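Local coordinates for protein ORF99 (Acidianus Filamentous Virus 1, PDB 3DF6) that is of unknown function but withstands heat and acid and belongs by sequence to a family that includes the anti-CRISPR AcrID1, at residues Glu5-Leu10 / Thr31-Leu36; Leu16-Arg21 / Ala69-Phe74; Gly43-Ser48 / Tyr61-Ser66; Asn54-Asp59 / Glu76-Pro81. The protein carries 2 engineered substitutions. All blocks are in the same frame, centred on the assembly; numbering follows the deposited sequence. Where two conformers were deposited one is given.

Contact 1 (Glu5-Leu10 / Thr31-Leu36)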
# COMPACT_ATOMS: atom_id res chain seq x y z
N GLU C 5 -2.33 -7.83 14.07
CA GLU C 5 -2.03 -6.41 13.89
C GLU C 5 -1.83 -6.12 12.41
O GLU C 5 -2.23 -5.07 11.93
CB GLU C 5 -0.80 -6.00 14.70
CG GLU C 5 -1.00 -6.06 16.22
CD GLU C 5 -2.14 -5.18 16.74
OE1 GLU C 5 -2.49 -4.19 16.07
OE2 GLU C 5 -2.68 -5.49 17.83
N PHE C 6 -1.21 -7.07 11.72
CA PHE C 6 -1.01 -7.00 10.27
C PHE C 6 -2.35 -6.91 9.53
O PHE C 6 -2.52 -6.04 8.67
CB PHE C 6 -0.13 -8.18 9.80
CG PHE C 6 0.09 -8.24 8.31
CD1 PHE C 6 1.03 -7.42 7.70
CD2 PHE C 6 -0.67 -9.11 7.51
CE1 PHE C 6 1.24 -7.48 6.32
CE2 PHE C 6 -0.45 -9.17 6.13
CZ PHE C 6 0.48 -8.34 5.53
N HIS C 7 -3.31 -7.77 9.89
CA HIS C 7 -4.60 -7.74 9.20
C HIS C 7 -5.39 -6.48 9.53
O HIS C 7 -6.06 -5.92 8.65
CB HIS C 7 -5.41 -9.02 9.49
CG HIS C 7 -4.72 -10.27 9.03
ND1 HIS C 7 -5.06 -11.52 9.50
CD2 HIS C 7 -3.70 -10.45 8.16
CE1 HIS C 7 -4.28 -12.42 8.92
NE2 HIS C 7 -3.44 -11.80 8.12
N LYS C 8 -5.30 -6.03 10.78
CA LYS C 8 -5.85 -4.73 11.18
C LYS C 8 -5.27 -3.58 10.35
O LYS C 8 -6.01 -2.67 9.95
CB LYS C 8 -5.60 -4.46 12.67
CG LYS C 8 -6.69 -4.99 13.58
CD LYS C 8 -6.43 -4.67 15.06
CE LYS C 8 -6.37 -3.15 15.35
NZ LYS C 8 -5.94 -2.86 16.74
N LEU C 9 -3.96 -3.59 10.11
CA LEU C 9 -3.35 -2.58 9.23
C LEU C 9 -3.88 -2.65 7.79
O LEU C 9 -4.19 -1.62 7.18
CB LEU C 9 -1.82 -2.63 9.27
CG LEU C 9 -1.08 -1.64 8.34
CD1 LEU C 9 0.15 -1.05 9.01
CD2 LEU C 9 -0.71 -2.27 6.96
N LEU C 10 -4.01 -3.86 7.25
CA LEU C 10 -4.55 -3.99 5.89
C LEU C 10 -5.96 -3.40 5.77
O LEU C 10 -6.27 -2.74 4.77
CB LEU C 10 -4.57 -5.45 5.43
CG LEU C 10 -3.23 -6.20 5.36
CD1 LEU C 10 -3.45 -7.65 4.91
CD2 LEU C 10 -2.25 -5.47 4.45
N THR C 31 -1.14 -13.75 2.93
CA THR C 31 -1.57 -13.87 4.32
C THR C 31 -3.00 -14.40 4.34
O THR C 31 -3.78 -14.15 3.40
CB THR C 31 -1.39 -12.49 5.07
OG1 THR C 31 -1.66 -12.64 6.47
CG2 THR C 31 -2.29 -11.39 4.46
N THR C 32 -3.35 -15.15 5.37
CA THR C 32 -4.64 -15.82 5.42
C THR C 32 -5.56 -15.18 6.45
O THR C 32 -5.27 -15.19 7.66
CB THR C 32 -4.49 -17.34 5.67
OG1 THR C 32 -3.74 -17.92 4.60
CG2 THR C 32 -5.86 -18.03 5.72
N LEU C 33 -6.67 -14.65 5.95
CA LEU C 33 -7.66 -13.95 6.75
C LEU C 33 -8.84 -14.83 7.12
O LEU C 33 -9.38 -15.55 6.26
CB LEU C 33 -8.23 -12.77 5.97
CG LEU C 33 -7.50 -11.42 5.96
CD1 LEU C 33 -6.10 -11.55 5.37
CD2 LEU C 33 -8.33 -10.42 5.18
N ASP C 34 -9.23 -14.74 8.39
CA ASP C 34 -10.51 -15.25 8.89
C ASP C 34 -11.66 -14.54 8.14
O ASP C 34 -11.49 -13.42 7.66
CB ASP C 34 -10.56 -14.94 10.40
CG ASP C 34 -11.89 -15.28 11.05
OD1 ASP C 34 -12.75 -15.95 10.44
OD2 ASP C 34 -12.05 -14.90 12.23
N GLU C 35 -12.82 -15.19 8.03
CA GLU C 35 -13.96 -14.59 7.36
C GLU C 35 -14.30 -13.20 7.91
O GLU C 35 -14.58 -12.28 7.15
CB GLU C 35 -15.21 -15.48 7.47
CG GLU C 35 -16.38 -14.96 6.61
CD GLU C 35 -17.60 -15.83 6.71
OE1 GLU C 35 -17.56 -16.85 7.41
OE2 GLU C 35 -18.63 -15.47 6.10
N LEU C 36 -14.27 -13.08 9.24
CA LEU C 36 -14.52 -11.80 9.92
C LEU C 36 -13.56 -10.71 9.47
O LEU C 36 -13.98 -9.57 9.27
CB LEU C 36 -14.45 -11.95 11.45
CG LEU C 36 -15.60 -12.74 12.05
CD1 LEU C 36 -15.27 -13.23 13.46
CD2 LEU C 36 -16.92 -11.96 12.02
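Helix-on-sheet packing joins H7 and F6 of helix 3-18 to T31 and L33 near the C-terminal end of strand 25-34, an outermost strand of the antiparallel five-stranded sheet. The axes of segments 5-10 and 31-34 cross at 82° with a closest approach of 10.0 Å, so one turn of the helix meets a short run of strand, and the few side chains that span the gap carry the contact. H7 is the central one. A chi1 of -61° sets its CG anti to the carbonyl carbon, and the H7 and T31 side chains slide past each other in opposite directions while the ring edge meets the threonine hydroxyl: H7 NE2 and T31 OG1 are 2.6 Å apart in a nearly straight hydrogen bond (167°) in which either could be the donor. The other ring nitrogen, ND1, makes a weak hydrogen bond to E37 of helix 35-42, so the imidazole is held from two elements at once. L33 covers one face of this ring, its CD1 standing over the centre at 3.9 Å from the centroid. The methyl of T31 faces apolar groups instead, and F6 and L10 both reach it tip to tip. L10 CD1 comes within 3.9 Å of T31 CG2, while F6, which also packs on R21 of the second subunit, brings the edge of its ring to the same methyl, with CE2 3.3 Å from T31 CG2.

Contact 2 (Leu16-Arg21 / Ala69-Phe74). Engineered in segment 69-74: M70 (natural residue Ile).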
# COMPACT_ATOMS: atom_id res chain seq x y z
N LEU C 16 -8.40 3.98 4.61
CA LEU C 16 -7.73 5.24 4.26
C LEU C 16 -7.85 5.51 2.75
O LEU C 16 -7.94 6.67 2.31
CB LEU C 16 -6.25 5.17 4.65
CG LEU C 16 -5.93 5.33 6.13
CD1 LEU C 16 -4.49 4.86 6.37
CD2 LEU C 16 -6.10 6.78 6.59
N PHE C 17 -7.83 4.44 1.99
CA PHE C 17 -8.06 4.50 0.56
C PHE C 17 -9.48 4.99 0.27
O PHE C 17 -9.67 5.92 -0.53
CB PHE C 17 -7.78 3.13 -0.11
CG PHE C 17 -8.36 3.00 -1.49
CD1 PHE C 17 -7.85 3.74 -2.55
CD2 PHE C 17 -9.45 2.15 -1.72
CE1 PHE C 17 -8.40 3.65 -3.84
CE2 PHE C 17 -10.01 2.03 -3.00
CZ PHE C 17 -9.50 2.79 -4.06
N LEU C 18 -10.48 4.40 0.94
CA LEU C 18 -11.86 4.87 0.78
C LEU C 18 -12.07 6.35 1.22
O LEU C 18 -12.86 7.07 0.58
CB LEU C 18 -12.88 3.89 1.43
CG LEU C 18 -12.80 2.42 0.92
CD1 LEU C 18 -13.70 1.48 1.77
CD2 LEU C 18 -13.12 2.28 -0.57
N GLU C 19 -11.35 6.79 2.26
CA GLU C 19 -11.30 8.21 2.69
C GLU C 19 -10.60 9.15 1.70
O GLU C 19 -10.71 10.38 1.83
CB GLU C 19 -10.54 8.33 4.01
CG GLU C 19 -11.30 7.84 5.19
CD GLU C 19 -10.51 7.96 6.49
OE1 GLU C 19 -9.49 8.68 6.53
OE2 GLU C 19 -10.95 7.32 7.47
N ASP C 20 -9.88 8.56 0.74
CA ASP C 20 -9.05 9.26 -0.22
C ASP C 20 -7.82 9.95 0.39
O ASP C 20 -7.29 10.89 -0.18
CB ASP C 20 -9.86 10.26 -1.05
CG ASP C 20 -9.21 10.56 -2.37
OD1 ASP C 20 -8.66 9.63 -3.00
OD2 ASP C 20 -9.25 11.73 -2.79
N ARG C 21 -7.38 9.48 1.55
CA ARG C 21 -6.08 9.85 2.10
C ARG C 21 -5.01 9.05 1.33
O ARG C 21 -3.98 9.62 0.89
CB ARG C 21 -6.05 9.59 3.60
CG ARG C 21 -7.16 10.33 4.34
CD ARG C 21 -6.80 10.66 5.78
NE ARG C 21 -5.69 11.61 5.88
CZ ARG C 21 -5.38 12.28 6.98
NH1 ARG C 21 -6.11 12.11 8.08
NH2 ARG C 21 -4.36 13.11 6.99
N ALA C 69 -17.12 10.46 -8.45
CA ALA C 69 -15.96 9.68 -8.07
C ALA C 69 -16.43 8.32 -7.56
O ALA C 69 -17.40 8.22 -6.82
CB ALA C 69 -15.15 10.41 -7.03
N MSE C 70 -15.73 7.29 -7.99
CA MSE C 70 -15.94 5.95 -7.50
C MSE C 70 -14.60 5.37 -7.03
O MSE C 70 -13.57 5.62 -7.64
CB MSE C 70 -16.53 5.11 -8.63
CG MSE C 70 -16.20 3.68 -8.52
SE MSE C 70 -17.41 2.70 -9.60
CE MSE C 70 -16.36 2.49 -11.20
N LYS C 71 -14.62 4.64 -5.93
CA LYS C 71 -13.43 3.93 -5.47
C LYS C 71 -13.62 2.47 -5.83
O LYS C 71 -14.71 1.92 -5.61
CB LYS C 71 -13.25 4.06 -3.95
CG LYS C 71 -12.81 5.43 -3.39
CD LYS C 71 -11.31 5.62 -3.48
CE LYS C 71 -10.88 7.02 -3.04
NZ LYS C 71 -9.40 7.09 -3.24
N LYS C 72 -12.60 1.86 -6.42
CA LYS C 72 -12.66 0.43 -6.75
C LYS C 72 -11.55 -0.33 -6.04
O LYS C 72 -10.39 0.10 -6.04
CB LYS C 72 -12.56 0.18 -8.24
CG LYS C 72 -13.77 0.73 -9.06
CD LYS C 72 -13.59 0.33 -10.54
CE LYS C 72 -14.78 0.73 -11.39
NZ LYS C 72 -14.52 0.66 -12.90
N LEU C 73 -11.94 -1.45 -5.45
CA LEU C 73 -11.03 -2.32 -4.71
C LEU C 73 -10.97 -3.70 -5.34
O LEU C 73 -12.00 -4.36 -5.51
CB LEU C 73 -11.51 -2.44 -3.25
CG LEU C 73 -10.55 -3.17 -2.31
CD1 LEU C 73 -9.35 -2.20 -1.96
CD2 LEU C 73 -11.26 -3.68 -1.07
N PHE C 74 -9.78 -4.14 -5.71
CA PHE C 74 -9.59 -5.48 -6.26
C PHE C 74 -8.88 -6.33 -5.22
O PHE C 74 -7.81 -5.95 -4.74
CB PHE C 74 -8.73 -5.41 -7.53
CG PHE C 74 -9.35 -4.62 -8.63
CD1 PHE C 74 -10.07 -5.26 -9.63
CD2 PHE C 74 -9.20 -3.22 -8.68
CE1 PHE C 74 -10.65 -4.55 -10.67
CE2 PHE C 74 -9.79 -2.48 -9.72
CZ PHE C 74 -10.52 -3.15 -10.72
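K71, on strand 69-80, reaches across to F17 in the last turn of helix 3-18 and to D20 just beyond it, and its charged tip and its aliphatic stem do different work. The polar interactions gather at NZ. A salt bridge ties K71 NZ to D20 OD1 at 2.7 Å, the ammonium meeting the anti side of the carboxylate, 28° out of its plane. A second, weak hydrogen bond runs from K71 NZ to F17 O at 3.0 Å, and N94 on strand 84-96 supplies a further acceptor, so three groups hold the one nitrogen of this buried lysine. The positive charge sits at the carbonyl end of the helix, where it would be expected to suit the helix dipole.

The stem makes the aromatic contact. K71 bends at chi2 (-83°), which turns CD back over F17; that methylene lies over one face of the ring, displaced toward the rim, 3.7 Å from the centroid, in a CH-pi contact. F25 meets the F17 ring edge-to-face as well.

Apolar packing completes the interface. L18 CD2 approaches K71 CB at 3.8 Å, the two side chains crossing obliquely, and F17 CD2 lies 4.4 Å from L73 CD1, a looser touch.

Backbone bonds shape the helix end that K71 meets. D20 takes positive phi, its N bonding back to F17 O at 2.9 Å and R21 N to L16 O at 3.0 Å. This pair defines a Schellman motif, the C-terminal stop of a helix, here joined to the sheet by a lysine.

Contact 3 (Gly43-Ser48 / Tyr61-Ser66)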
# COMPACT_ATOMS: atom_id res chain seq x y z
N GLY C 43 -16.00 -4.38 3.63
CA GLY C 43 -17.09 -3.49 4.04
C GLY C 43 -18.37 -3.75 3.28
O GLY C 43 -18.72 -4.90 3.01
N LYS C 44 -19.06 -2.68 2.92
CA LYS C 44 -20.33 -2.78 2.22
C LYS C 44 -20.24 -2.13 0.84
O LYS C 44 -20.63 -0.98 0.68
CB LYS C 44 -21.43 -2.08 3.03
CG LYS C 44 -21.56 -2.52 4.48
CD LYS C 44 -22.17 -3.90 4.60
CE LYS C 44 -22.36 -4.27 6.08
NZ LYS C 44 -23.37 -5.34 6.23
N PRO C 45 -19.70 -2.84 -0.16
CA PRO C 45 -19.55 -2.18 -1.46
C PRO C 45 -20.91 -1.90 -2.09
O PRO C 45 -21.90 -2.59 -1.80
CB PRO C 45 -18.78 -3.20 -2.30
CG PRO C 45 -18.40 -4.30 -1.38
CD PRO C 45 -19.25 -4.24 -0.19
N ASP C 46 -20.97 -0.90 -2.95
CA ASP C 46 -22.21 -0.66 -3.70
C ASP C 46 -22.41 -1.61 -4.86
O ASP C 46 -23.53 -1.76 -5.35
CB ASP C 46 -22.23 0.78 -4.17
CG ASP C 46 -22.20 1.73 -3.01
OD1 ASP C 46 -23.07 1.60 -2.11
OD2 ASP C 46 -21.28 2.56 -2.96
N SER C 47 -21.32 -2.22 -5.30
CA SER C 47 -21.32 -3.20 -6.40
C SER C 47 -20.17 -4.17 -6.22
O SER C 47 -19.16 -3.80 -5.61
CB SER C 47 -21.09 -2.49 -7.74
OG SER C 47 -22.29 -1.97 -8.26
N SER C 48 -20.29 -5.35 -6.81
CA SER C 48 -19.22 -6.31 -6.80
C SER C 48 -19.28 -7.19 -8.02
O SER C 48 -20.35 -7.38 -8.61
CB SER C 48 -19.27 -7.19 -5.53
OG SER C 48 -20.32 -8.15 -5.64
N TYR C 61 -14.68 -4.67 -6.08
CA TYR C 61 -15.70 -4.03 -5.25
C TYR C 61 -15.70 -2.54 -5.54
O TYR C 61 -14.66 -1.91 -5.49
CB TYR C 61 -15.41 -4.26 -3.78
CG TYR C 61 -15.28 -5.72 -3.42
CD1 TYR C 61 -16.41 -6.55 -3.34
CD2 TYR C 61 -14.04 -6.28 -3.16
CE1 TYR C 61 -16.29 -7.92 -3.00
CE2 TYR C 61 -13.90 -7.63 -2.81
CZ TYR C 61 -15.02 -8.44 -2.74
OH TYR C 61 -14.87 -9.76 -2.39
N SER C 62 -16.88 -1.99 -5.81
CA SER C 62 -17.02 -0.57 -6.14
C SER C 62 -17.75 0.16 -5.00
O SER C 62 -18.70 -0.37 -4.41
CB SER C 62 -17.79 -0.44 -7.48
OG SER C 62 -17.05 -1.10 -8.51
N TYR C 63 -17.28 1.38 -4.69
CA TYR C 63 -17.83 2.18 -3.59
C TYR C 63 -18.10 3.58 -4.15
O TYR C 63 -17.18 4.21 -4.69
CB TYR C 63 -16.83 2.27 -2.40
CG TYR C 63 -16.29 0.93 -1.92
CD1 TYR C 63 -16.80 0.33 -0.75
CD2 TYR C 63 -15.30 0.25 -2.63
CE1 TYR C 63 -16.32 -0.90 -0.30
CE2 TYR C 63 -14.81 -0.99 -2.18
CZ TYR C 63 -15.34 -1.55 -1.02
OH TYR C 63 -14.86 -2.76 -0.57
N ASP C 64 -19.34 4.06 -4.02
CA ASP C 64 -19.69 5.42 -4.46
C ASP C 64 -18.94 6.39 -3.55
O ASP C 64 -19.09 6.34 -2.34
CB ASP C 64 -21.19 5.68 -4.32
CG ASP C 64 -22.05 4.68 -5.08
OD1 ASP C 64 -21.59 4.15 -6.12
OD2 ASP C 64 -23.20 4.44 -4.61
N ALA C 65 -18.09 7.22 -4.10
CA ALA C 65 -17.24 8.04 -3.22
C ALA C 65 -17.81 9.43 -3.02
O ALA C 65 -17.92 9.93 -1.90
CB ALA C 65 -15.83 8.12 -3.75
N SER C 66 -18.18 10.04 -4.13
CA SER C 66 -18.53 11.44 -4.16
C SER C 66 -19.29 11.52 -5.45
O SER C 66 -19.58 10.47 -6.06
CB SER C 66 -17.28 12.32 -4.22
OG SER C 66 -16.52 12.18 -3.01
O HOH W 1 -23.75 3.95 -1.46
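D46 and S47 face S62 where the edge strand 47-53 begins its pairing with strand 56-64. The backbone bonds show an irregular start: S62 O receives D46 N at 2.8 Å and, weakly, S47 N at 3.3 Å, so two consecutive amides share one carbonyl. S62 N returns a nearly straight bond to S47 O at 2.9 Å, and beyond it S48 and Y61 form a non-hydrogen-bonded pair.

A side chain extends the ladder past its backbone end. With D46 CG anti to the carbonyl carbon (chi1 -60°), the carboxylate it carries meets D64 N, which donates to D46 OD2 at 2.7 Å, almost linearly (177°). With that bond in place the two acids lie close together: their carboxylates stack with planes 13° apart, D46 OD2 and D64 OD2 being 3.2 Å from each other. A water between the carboxylates, 3.2 Å from D64 OD2, may ease the repulsion, and such closeness could raise the pKa of either acid.

Apolar contacts centre on P45. Its CB lies over one face of the Y63 ring, toward the rim, 4.2 Å from the centroid, while P45 CG meets Y61 CD1 at 3.6 Å. The Y63 hydroxyl bonds to I42 O in helix 35-42, and the Y61 ring packs on F38 and I42, tying this corner to the helix.

Two residues, D46 and S47, opposite the single S62 make a classic beta bulge, placed at the open end of the 47-53/56-64 hairpin.

Contact 4 (Asn54-Asp59 / Glu76-Pro81)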
# COMPACT_ATOMS: atom_id res chain seq x y z
N ASN C 54 -8.24 -20.41 -12.49
CA ASN C 54 -7.19 -21.32 -11.97
C ASN C 54 -7.13 -21.41 -10.44
O ASN C 54 -6.04 -21.37 -9.85
CB ASN C 54 -5.80 -20.92 -12.52
CG ASN C 54 -5.68 -21.07 -14.02
OD1 ASN C 54 -6.67 -21.28 -14.72
ND2 ASN C 54 -4.45 -20.99 -14.52
N GLY C 55 -8.29 -21.54 -9.79
CA GLY C 55 -8.36 -21.69 -8.34
C GLY C 55 -8.18 -20.39 -7.57
O GLY C 55 -8.16 -20.40 -6.34
N ILE C 56 -8.07 -19.27 -8.28
CA ILE C 56 -7.88 -17.98 -7.64
C ILE C 56 -9.04 -17.06 -7.99
O ILE C 56 -9.44 -16.95 -9.17
CB ILE C 56 -6.53 -17.31 -8.06
CG1 ILE C 56 -5.34 -18.24 -7.80
CG2 ILE C 56 -6.35 -15.96 -7.32
CD1 ILE C 56 -3.95 -17.73 -8.27
N PHE C 57 -9.60 -16.41 -6.98
CA PHE C 57 -10.58 -15.34 -7.20
C PHE C 57 -10.04 -13.92 -7.22
O PHE C 57 -9.30 -13.49 -6.31
CB PHE C 57 -11.65 -15.36 -6.12
CG PHE C 57 -12.47 -16.58 -6.14
CD1 PHE C 57 -13.72 -16.59 -6.76
CD2 PHE C 57 -12.00 -17.75 -5.56
CE1 PHE C 57 -14.49 -17.73 -6.78
CE2 PHE C 57 -12.79 -18.91 -5.58
CZ PHE C 57 -14.02 -18.90 -6.20
N ILE C 58 -10.47 -13.16 -8.24
CA ILE C 58 -10.25 -11.72 -8.17
C ILE C 58 -11.63 -11.11 -8.09
O ILE C 58 -12.45 -11.25 -9.02
CB ILE C 58 -9.48 -11.13 -9.35
CG1 ILE C 58 -8.12 -11.81 -9.48
CG2 ILE C 58 -9.33 -9.60 -9.12
CD1 ILE C 58 -7.30 -11.38 -10.66
N ASP C 59 -11.90 -10.46 -6.96
CA ASP C 59 -13.13 -9.70 -6.81
C ASP C 59 -12.88 -8.22 -6.99
O ASP C 59 -11.85 -7.69 -6.57
CB ASP C 59 -13.77 -9.93 -5.44
CG ASP C 59 -14.28 -11.34 -5.24
OD1 ASP C 59 -14.13 -12.22 -6.14
OD2 ASP C 59 -14.82 -11.58 -4.15
N GLU C 76 -7.43 -10.18 -4.67
CA GLU C 76 -7.10 -11.46 -5.24
C GLU C 76 -6.88 -12.47 -4.10
O GLU C 76 -6.08 -12.22 -3.21
CB GLU C 76 -5.82 -11.34 -6.07
CG GLU C 76 -5.47 -12.56 -6.90
CD GLU C 76 -4.03 -12.51 -7.45
OE1 GLU C 76 -3.31 -11.56 -7.12
OE2 GLU C 76 -3.64 -13.42 -8.20
N TYR C 77 -7.60 -13.59 -4.14
CA TYR C 77 -7.54 -14.54 -3.02
C TYR C 77 -7.79 -15.99 -3.41
O TYR C 77 -8.36 -16.28 -4.47
CB TYR C 77 -8.52 -14.14 -1.90
CG TYR C 77 -9.99 -14.13 -2.29
CD1 TYR C 77 -10.81 -15.24 -2.08
CD2 TYR C 77 -10.55 -12.99 -2.88
CE1 TYR C 77 -12.17 -15.21 -2.44
CE2 TYR C 77 -11.88 -12.95 -3.24
CZ TYR C 77 -12.69 -14.05 -3.02
OH TYR C 77 -14.00 -13.98 -3.38
N VAL C 78 -7.38 -16.88 -2.50
CA VAL C 78 -7.71 -18.30 -2.58
C VAL C 78 -8.63 -18.66 -1.39
O VAL C 78 -8.34 -18.32 -0.25
CB VAL C 78 -6.45 -19.18 -2.60
CG1 VAL C 78 -6.81 -20.68 -2.67
CG2 VAL C 78 -5.54 -18.79 -3.79
N ARG C 79 -9.74 -19.33 -1.69
CA ARG C 79 -10.67 -19.77 -0.64
C ARG C 79 -10.17 -21.04 0.05
O ARG C 79 -9.96 -22.07 -0.59
CB ARG C 79 -12.07 -20.01 -1.21
CG ARG C 79 -12.76 -18.77 -1.74
CD ARG C 79 -14.26 -19.05 -1.97
NE ARG C 79 -14.80 -18.16 -3.00
CZ ARG C 79 -15.52 -17.06 -2.79
NH1 ARG C 79 -15.86 -16.68 -1.56
NH2 ARG C 79 -15.92 -16.34 -3.83
N GLN C 80 -9.98 -20.95 1.36
CA GLN C 80 -9.47 -22.06 2.16
C GLN C 80 -10.59 -22.77 2.94
O GLN C 80 -11.72 -22.26 3.00
CB GLN C 80 -8.34 -21.57 3.08
CG GLN C 80 -7.21 -20.82 2.33
CD GLN C 80 -6.33 -21.74 1.49
OE1 GLN C 80 -6.46 -22.97 1.53
NE2 GLN C 80 -5.40 -21.15 0.73
N PRO C 81 -10.30 -23.95 3.53
CA PRO C 81 -11.33 -24.61 4.35
C PRO C 81 -11.53 -23.86 5.68
O PRO C 81 -10.67 -23.06 6.07
CB PRO C 81 -10.77 -26.03 4.58
CG PRO C 81 -9.50 -26.13 3.76
CD PRO C 81 -9.04 -24.72 3.51
O HOH W 2 -9.88 -20.39 -4.27
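D59 OD2 is gripped by two tyrosine hydroxyls: Y77 OH donates to it at 2.7 Å, from above the carboxylate plane (37° out of it), and Y61 OH adds a weak bond. The other oxygen, OD1, is held by S50 OG, so the carboxylate of this buried aspartate ties together three adjacent strands. The motif is the antiparallel hairpin of strands 56-64 and 69-80 within the sheet. F57 and Y77 form one of its hydrogen-bonded pairs, F57 N to Y77 O and Y77 N to F57 O both at 2.8 Å, and I58 and E76 make the next, non-hydrogen-bonded one.

On the F57 and Y77 side the aromatic groups are layered. In Y77 a chi1 of 62° sets CG between the backbone N and the carbonyl carbon; the ring attached there lies beside strand 56-64, with F57 CB on its face, 3.7 Å from the centroid. The two rings themselves are nearly parallel but slid apart, with scant overlap. R79 then crosses F57: its CZ sits over the ring, 4.1 Å from the centroid, in a cation-pi contact. The guanidinium, its plane 81° from that of the ring, turns its edge to F57 and one face to Y77 CE1.

On the other side the contacts are made by methyl and methylene groups. I56 CG2 touches E76 CG at 3.5 Å, and I58 CG1 reaches the same methylene.

Toward the turn the direct pairing gives way to water: one molecule donates to G55 O at 2.7 Å and accepts from R79 N at 2.8 Å.

One antiparallel sheet serves all four contacts. Contacts 1 and 2 lie about 19 Å apart, centre to centre, and lay the two ends of helix 3-18 against it, the first on an outer strand and the second on the central strand 69-80; both also touch the second subunit. Contact 3 is nested within the chain loop that contact 2 closes, and these two, with centres about 9 Å apart, are joined by probable backbone hydrogen bonds between strands 56-64 and 69-80. Contact 4 pairs the same strands some 22 Å from contact 2, across the chain's centre. It shares strand 56-64 with contact 3, so the shared helix and strands link all four.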